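PDB 6GZB: spore germination protein GerM from Bacillus subtilis subsp. subtilis str. 168, which is of unknown molecular function but affects both sporulation and germination. Local coordinates for residues D177-S180 with R181-I185; D229-A232 with A233-L237. All coordinates share one frame; numbering follows the deposited sequence.

Contacts 1 and 2 both join residues close in sequence, yet their chemistry differs with their place in the fold. Contact 1 is an irregular turn in the loop between strands 163-164 and 198-208, partly open to solvent; two of its three spanning bonds use a side-chain oxygen of S180 or D183. Contact 2 lies within helix 229-239 of the second of the tandem GerMN domains, where the four spanning bonds are all between backbone groups and the side chains turn outward, several of them into a buried interface. The centres of contacts 1 and 2 are about 21 Å apart, without touching. Both nevertheless lean on strand 213-223: contact 1 through the bond of I185 to T219, contact 2 through the salt bridge of E236 to K220.

Contact 1 (D177-S180 with R181-I185); sequences DDLS and RKDGI
S180 and D183 grip each other twice round one turn of chain. The carboxylate of D183 reaches back so that its OD2 accepts from S180 N at 2.8 Å, almost head-on to the C-O bond; in return D183 N donates to S180 O at 3.0 Å. With OG held between its own backbone N and carbonyl carbon (chi1 79°), S180 turns its hydroxyl forward, and S180 OG accepts from K182 N at 3.1 Å. S180 O has a second donor, a water that also donates to G184 O and so ties the carbonyls at either end of the turn. Beside the carboxylate, the buried L179 crosses D183 at about a right angle, L179 CD2 lying 3.7 Å from D183 OD2, and packs on V140 and T144 of helix 136-147. R181 leads away from S180, its guanidinium bound to W145 O and T148 OG1.

The outer side is looser. K182 brushes S180 OG with CB before its extended chain leads away, and the exposed D178 keeps its OD1 4.7 Å from D183 OD2, like charges held apart on the solvent side. Serine OG bonded to the N-H two residues on defines an ST turn; here it opens the 3-10 segment 181-183, and D183 returns only the reciprocal bond of a capping box, the serine OG half being absent.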
ATOM      1  N   ASP A 177       5.922 -11.428  16.091  1.00 41.91           N
ATOM      2  CA  ASP A 177       7.182 -12.008  15.621  1.00 45.65           C
ATOM      3  C   ASP A 177       7.207 -12.023  14.098  1.00 44.81           C
ATOM      4  O   ASP A 177       8.240 -11.783  13.481  1.00 39.81           O
ATOM      5  CB  ASP A 177       7.344 -13.435  16.154  1.00 44.14           C
ATOM      6  CG  ASP A 177       7.720 -13.470  17.627  1.00 51.12           C
ATOM      7  OD1 ASP A 177       7.370 -12.513  18.344  1.00 53.98           O
ATOM      8  OD2 ASP A 177       8.333 -14.466  18.079  1.00 44.53           O
ATOM      9  N   ASP A 178       6.065 -12.369  13.518  1.00 37.83           N
ATOM     10  CA  ASP A 178       5.866 -12.319  12.091  1.00 44.62           C
ATOM     11  C   ASP A 178       5.218 -10.981  11.725  1.00 44.19           C
ATOM     12  O   ASP A 178       4.040 -10.762  12.003  1.00 46.94           O
ATOM     13  CB  ASP A 178       4.962 -13.478  11.658  1.00 36.35           C
ATOM     14  CG  ASP A 178       4.799 -13.556  10.143  1.00 44.43           C
ATOM     15  OD1 ASP A 178       4.411 -12.538   9.521  1.00 48.73           O
ATOM     16  OD2 ASP A 178       5.104 -14.620   9.570  1.00 53.16           O
ATOM     17  N   LEU A 179       6.001 -10.083  11.135  1.00 35.27           N
ATOM     18  CA  LEU A 179       5.529  -8.729  10.806  1.00 31.82           C
ATOM     19  C   LEU A 179       5.622  -8.518   9.299  1.00 32.04           C
ATOM     20  O   LEU A 179       6.714  -8.579   8.731  1.00 28.84           O
ATOM     21  CB  LEU A 179       6.398  -7.691  11.506  1.00 35.90           C
ATOM     22  CG  LEU A 179       5.779  -6.382  11.993  1.00 38.69           C
ATOM     23  CD1 LEU A 179       6.864  -5.339  12.189  1.00 32.13           C
ATOM     24  CD2 LEU A 179       4.708  -5.871  11.064  1.00 41.98           C
ATOM     25  N   SER A 180       4.481  -8.267   8.659  1.00 28.63           N
ATOM     26  CA  SER A 180       4.429  -8.166   7.202  1.00 26.41           C
ATOM     27  C   SER A 180       3.301  -7.249   6.739  1.00 23.98           C
ATOM     28  O   SER A 180       2.588  -6.654   7.560  1.00 24.36           O
ATOM     29  CB  SER A 180       4.237  -9.559   6.595  1.00 27.61           C
ATOM     30  OG  SER A 180       2.886  -9.964   6.696  1.00 26.33           O
ATOM     31  N   ARG A 181       3.129  -7.152   5.423  1.00 25.32           N
ATOM     32  CA  ARG A 181       2.063  -6.336   4.841  1.00 28.50           C
ATOM     33  C   ARG A 181       0.694  -6.849   5.234  1.00 28.86           C
ATOM     34  O   ARG A 181      -0.282  -6.108   5.192  1.00 27.80           O
ATOM     35  CB  ARG A 181       2.184  -6.270   3.318  1.00 26.25           C
ATOM     36  CG  ARG A 181       3.397  -5.487   2.853  1.00 29.18           C
ATOM     37  CD  ARG A 181       3.358  -5.104   1.372  1.00 27.43           C
ATOM     38  NE  ARG A 181       4.498  -4.248   1.044  1.00 22.63           N
ATOM     39  CZ  ARG A 181       4.622  -3.520  -0.061  1.00 24.39           C
ATOM     40  NH1 ARG A 181       3.677  -3.525  -0.987  1.00 30.56           N
ATOM     41  NH2 ARG A 181       5.703  -2.777  -0.232  1.00 27.92           N
ATOM     42  N   LYS A 182       0.626  -8.103   5.670  1.00 33.67           N
ATOM     43  CA  LYS A 182      -0.651  -8.703   6.047  1.00 29.44           C
ATOM     44  C   LYS A 182      -1.135  -8.178   7.392  1.00 25.23           C
ATOM     45  O   LYS A 182      -2.307  -8.315   7.732  1.00 28.24           O
ATOM     46  CB  LYS A 182      -0.551 -10.231   6.093  1.00 37.13           C
ATOM     47  CG  LYS A 182      -0.427 -10.877   4.725  1.00 40.37           C
ATOM     48  CD  LYS A 182      -0.107 -12.357   4.846  1.00 51.60           C
ATOM     49  CE  LYS A 182      -0.193 -13.046   3.495  1.00 58.70           C
ATOM     50  NZ  LYS A 182      -0.012 -14.517   3.624  1.00 76.22           N
ATOM     51  N   ASP A 183      -0.237  -7.568   8.151  1.00 22.56           N
ATOM     52  CA  ASP A 183      -0.623  -6.876   9.374  1.00 23.47           C
ATOM     53  C   ASP A 183      -1.328  -5.537   9.100  1.00 24.22           C
ATOM     54  O   ASP A 183      -1.805  -4.874  10.013  1.00 30.80           O
ATOM     55  CB  ASP A 183       0.606  -6.695  10.251  1.00 26.70           C
ATOM     56  CG  ASP A 183       1.135  -8.029  10.776  1.00 34.24           C
ATOM     57  OD1 ASP A 183       0.430  -8.635  11.604  1.00 34.12           O
ATOM     58  OD2 ASP A 183       2.200  -8.508  10.315  1.00 32.78           O
ATOM     59  N   GLY A 184      -1.470  -5.193   7.828  1.00 24.12           N
ATOM     60  CA  GLY A 184      -2.363  -4.107   7.427  1.00 23.99           C
ATOM     61  C   GLY A 184      -1.667  -2.762   7.393  1.00 25.84           C
ATOM     62  O   GLY A 184      -0.467  -2.647   7.678  1.00 23.50           O
ATOM     63  N   ILE A 185      -2.435  -1.738   7.042  1.00 25.81           N
ATOM     64  CA  ILE A 185      -1.912  -0.388   6.906  1.00 26.84           C
ATOM     65  C   ILE A 185      -3.082   0.586   6.958  1.00 26.26           C
ATOM     66  O   ILE A 185      -4.162   0.276   6.457  1.00 27.05           O
ATOM     67  CB  ILE A 185      -1.117  -0.232   5.587  1.00 24.62           C
ATOM     68  CG1 ILE A 185      -0.466   1.145   5.503  1.00 24.30           C
ATOM     69  CG2 ILE A 185      -2.002  -0.471   4.377  1.00 27.48           C
ATOM     70  CD1 ILE A 185       0.680   1.202   4.509  1.00 25.91           C
TER
HETATM   71  O   HOH W   1       1.830  -4.065   7.953  1.00 24.35           O

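Contact 2 (D229-A232 with A233-L237); sequences DITA and AINEL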
ATOM      1  N   ASP A 229     -12.424 -12.907  -1.668  1.00 32.58           N
ATOM      2  CA  ASP A 229     -11.864 -11.590  -1.342  1.00 36.09           C
ATOM      3  C   ASP A 229     -11.659 -10.710  -2.578  1.00 31.94           C
ATOM      4  O   ASP A 229     -11.464  -9.493  -2.467  1.00 33.45           O
ATOM      5  CB  ASP A 229     -10.552 -11.735  -0.574  1.00 34.94           C
ATOM      6  CG  ASP A 229     -10.771 -12.118   0.888  1.00 53.59           C
ATOM      7  OD1 ASP A 229     -11.847 -11.793   1.439  1.00 45.66           O
ATOM      8  OD2 ASP A 229      -9.892 -12.792   1.467  1.00 45.09           O
ATOM      9  N   ILE A 230     -11.695 -11.327  -3.753  1.00 30.80           N
ATOM     10  CA  ILE A 230     -11.660 -10.577  -5.000  1.00 34.41           C
ATOM     11  C   ILE A 230     -12.961  -9.791  -5.162  1.00 33.68           C
ATOM     12  O   ILE A 230     -12.958  -8.571  -5.320  1.00 34.24           O
ATOM     13  CB  ILE A 230     -11.441 -11.508  -6.203  1.00 32.52           C
ATOM     14  CG1 ILE A 230     -10.007 -12.047  -6.201  1.00 30.14           C
ATOM     15  CG2 ILE A 230     -11.716 -10.764  -7.498  1.00 40.64           C
ATOM     16  CD1 ILE A 230      -9.804 -13.223  -7.122  1.00 39.64           C
ATOM     17  N   THR A 231     -14.076 -10.478  -4.980  1.00 35.69           N
ATOM     18  CA  THR A 231     -15.383  -9.837  -5.001  1.00 33.75           C
ATOM     19  C   THR A 231     -15.553  -8.834  -3.861  1.00 35.51           C
ATOM     20  O   THR A 231     -16.107  -7.751  -4.049  1.00 39.66           O
ATOM     21  CB  THR A 231     -16.503 -10.893  -4.942  1.00 32.41           C
ATOM     22  OG1 THR A 231     -16.429 -11.724  -6.105  1.00 40.05           O
ATOM     23  CG2 THR A 231     -17.871 -10.236  -4.889  1.00 35.71           C
ATOM     24  N   ALA A 232     -15.106  -9.207  -2.667  1.00 38.38           N
ATOM     25  CA  ALA A 232     -15.163  -8.303  -1.520  1.00 35.10           C
ATOM     26  C   ALA A 232     -14.428  -6.995  -1.820  1.00 26.58           C
ATOM     27  O   ALA A 232     -14.937  -5.907  -1.535  1.00 29.41           O
ATOM     28  CB  ALA A 232     -14.562  -8.973  -0.292  1.00 35.70           C
ATOM     29  N   ALA A 233     -13.214  -7.111  -2.353  1.00 30.07           N
ATOM     30  CA  ALA A 233     -12.406  -5.945  -2.729  1.00 31.12           C
ATOM     31  C   ALA A 233     -13.138  -5.037  -3.711  1.00 27.48           C
ATOM     32  O   ALA A 233     -13.214  -3.822  -3.517  1.00 31.01           O
ATOM     33  CB  ALA A 233     -11.081  -6.395  -3.320  1.00 33.81           C
ATOM     34  N   ILE A 234     -13.712  -5.633  -4.745  1.00 31.88           N
ATOM     35  CA  ILE A 234     -14.471  -4.873  -5.732  1.00 29.88           C
ATOM     36  C   ILE A 234     -15.673  -4.175  -5.102  1.00 32.13           C
ATOM     37  O   ILE A 234     -15.917  -2.997  -5.368  1.00 33.30           O
ATOM     38  CB  ILE A 234     -14.945  -5.771  -6.891  1.00 32.64           C
ATOM     39  CG1 ILE A 234     -13.744  -6.323  -7.662  1.00 31.92           C
ATOM     40  CG2 ILE A 234     -15.847  -4.993  -7.829  1.00 30.98           C
ATOM     41  CD1 ILE A 234     -12.753  -5.259  -8.081  1.00 38.08           C
ATOM     42  N   ASN A 235     -16.408  -4.884  -4.249  1.00 32.04           N
ATOM     43  CA  ASN A 235     -17.557  -4.277  -3.565  1.00 27.52           C
ATOM     44  C   ASN A 235     -17.124  -3.104  -2.688  1.00 31.08           C
ATOM     45  O   ASN A 235     -17.806  -2.076  -2.640  1.00 35.65           O
ATOM     46  CB  ASN A 235     -18.317  -5.312  -2.716  1.00 34.39           C
ATOM     47  CG  ASN A 235     -19.034  -6.354  -3.556  1.00 39.11           C
ATOM     48  OD1 ASN A 235     -19.239  -6.166  -4.752  1.00 43.42           O
ATOM     49  ND2 ASN A 235     -19.331  -7.497  -2.956  1.00 47.77           N
ATOM     50  N   GLU A 236     -15.981  -3.236  -2.013  1.00 27.11           N
ATOM     51  CA  GLU A 236     -15.483  -2.137  -1.173  1.00 32.05           C
ATOM     52  C   GLU A 236     -15.048  -0.937  -2.016  1.00 28.85           C
ATOM     53  O   GLU A 236     -15.183   0.221  -1.596  1.00 34.08           O
ATOM     54  CB  GLU A 236     -14.305  -2.598  -0.299  1.00 31.02           C
ATOM     55  CG  GLU A 236     -14.676  -3.577   0.807  1.00 36.65           C
ATOM     56  CD  GLU A 236     -15.740  -3.029   1.747  1.00 36.08           C
ATOM     57  OE1 GLU A 236     -15.737  -1.815   2.002  1.00 43.98           O
ATOM     58  OE2 GLU A 236     -16.617  -3.800   2.177  1.00 50.31           O
ATOM     59  N   LEU A 237     -14.477  -1.208  -3.182  1.00 31.64           N
ATOM     60  CA  LEU A 237     -14.073  -0.126  -4.087  1.00 30.65           C
ATOM     61  C   LEU A 237     -15.284   0.653  -4.575  1.00 35.03           C
ATOM     62  O   LEU A 237     -15.262   1.883  -4.617  1.00 35.83           O
ATOM     63  CB  LEU A 237     -13.292  -0.678  -5.271  1.00 29.72           C
ATOM     64  CG  LEU A 237     -11.835  -1.050  -4.959  1.00 31.43           C
ATOM     65  CD1 LEU A 237     -11.195  -1.784  -6.124  1.00 32.43           C
ATOM     66  CD2 LEU A 237     -11.031   0.192  -4.629  1.00 30.58           C
TER
HETATM   67  O   HOH W   2     -17.205  -6.382   1.037  1.00 57.49           O
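T231 and N235 run alongside each other in the same direction, one turn of the helix apart. A chi1 of -63° sets OG1 of T231 beside its backbone N and leaves the methyl CG2 anti to it, where T231 CG2 meets N235 ND2 at 3.7 Å. N235 CG sits 3.3 Å from T231 O; the amide does not hydrogen-bond to that carbonyl. The same lean backward recurs along the helix, with I234 CG1 3.3 Å from I230 O and E236 CG 3.3 Å from A232 O. The first torsion puts CG1 of I234, and CG of N235 and E236, beside the residue's own backbone N, near the carbonyl of the preceding turn.

Beneath these contacts run the backbone bonds that hold them in place. N235 N meets T231 O at 2.9 Å, and I234 N and E236 N bond in like fashion to I230 O and A232 O. At the first turn A233 N donates to D229 O, and Q302 NE2 is a second donor to this oxygen. Further out, E236 bends at chi2 and divides its carboxylate: OE2 pairs with K239 and takes a water that donates weakly to A232 O, and OE1 pairs with K220 on strand 213-223.

Within the second GerMN domain, I230 and I234 pack on strand 267-272, through V268, L270 and F272. A233 touches L201 of strand 198-208 and T298 and L299 of helix 289-299, so helix 229-239 is wedged among both strands and its helical neighbour.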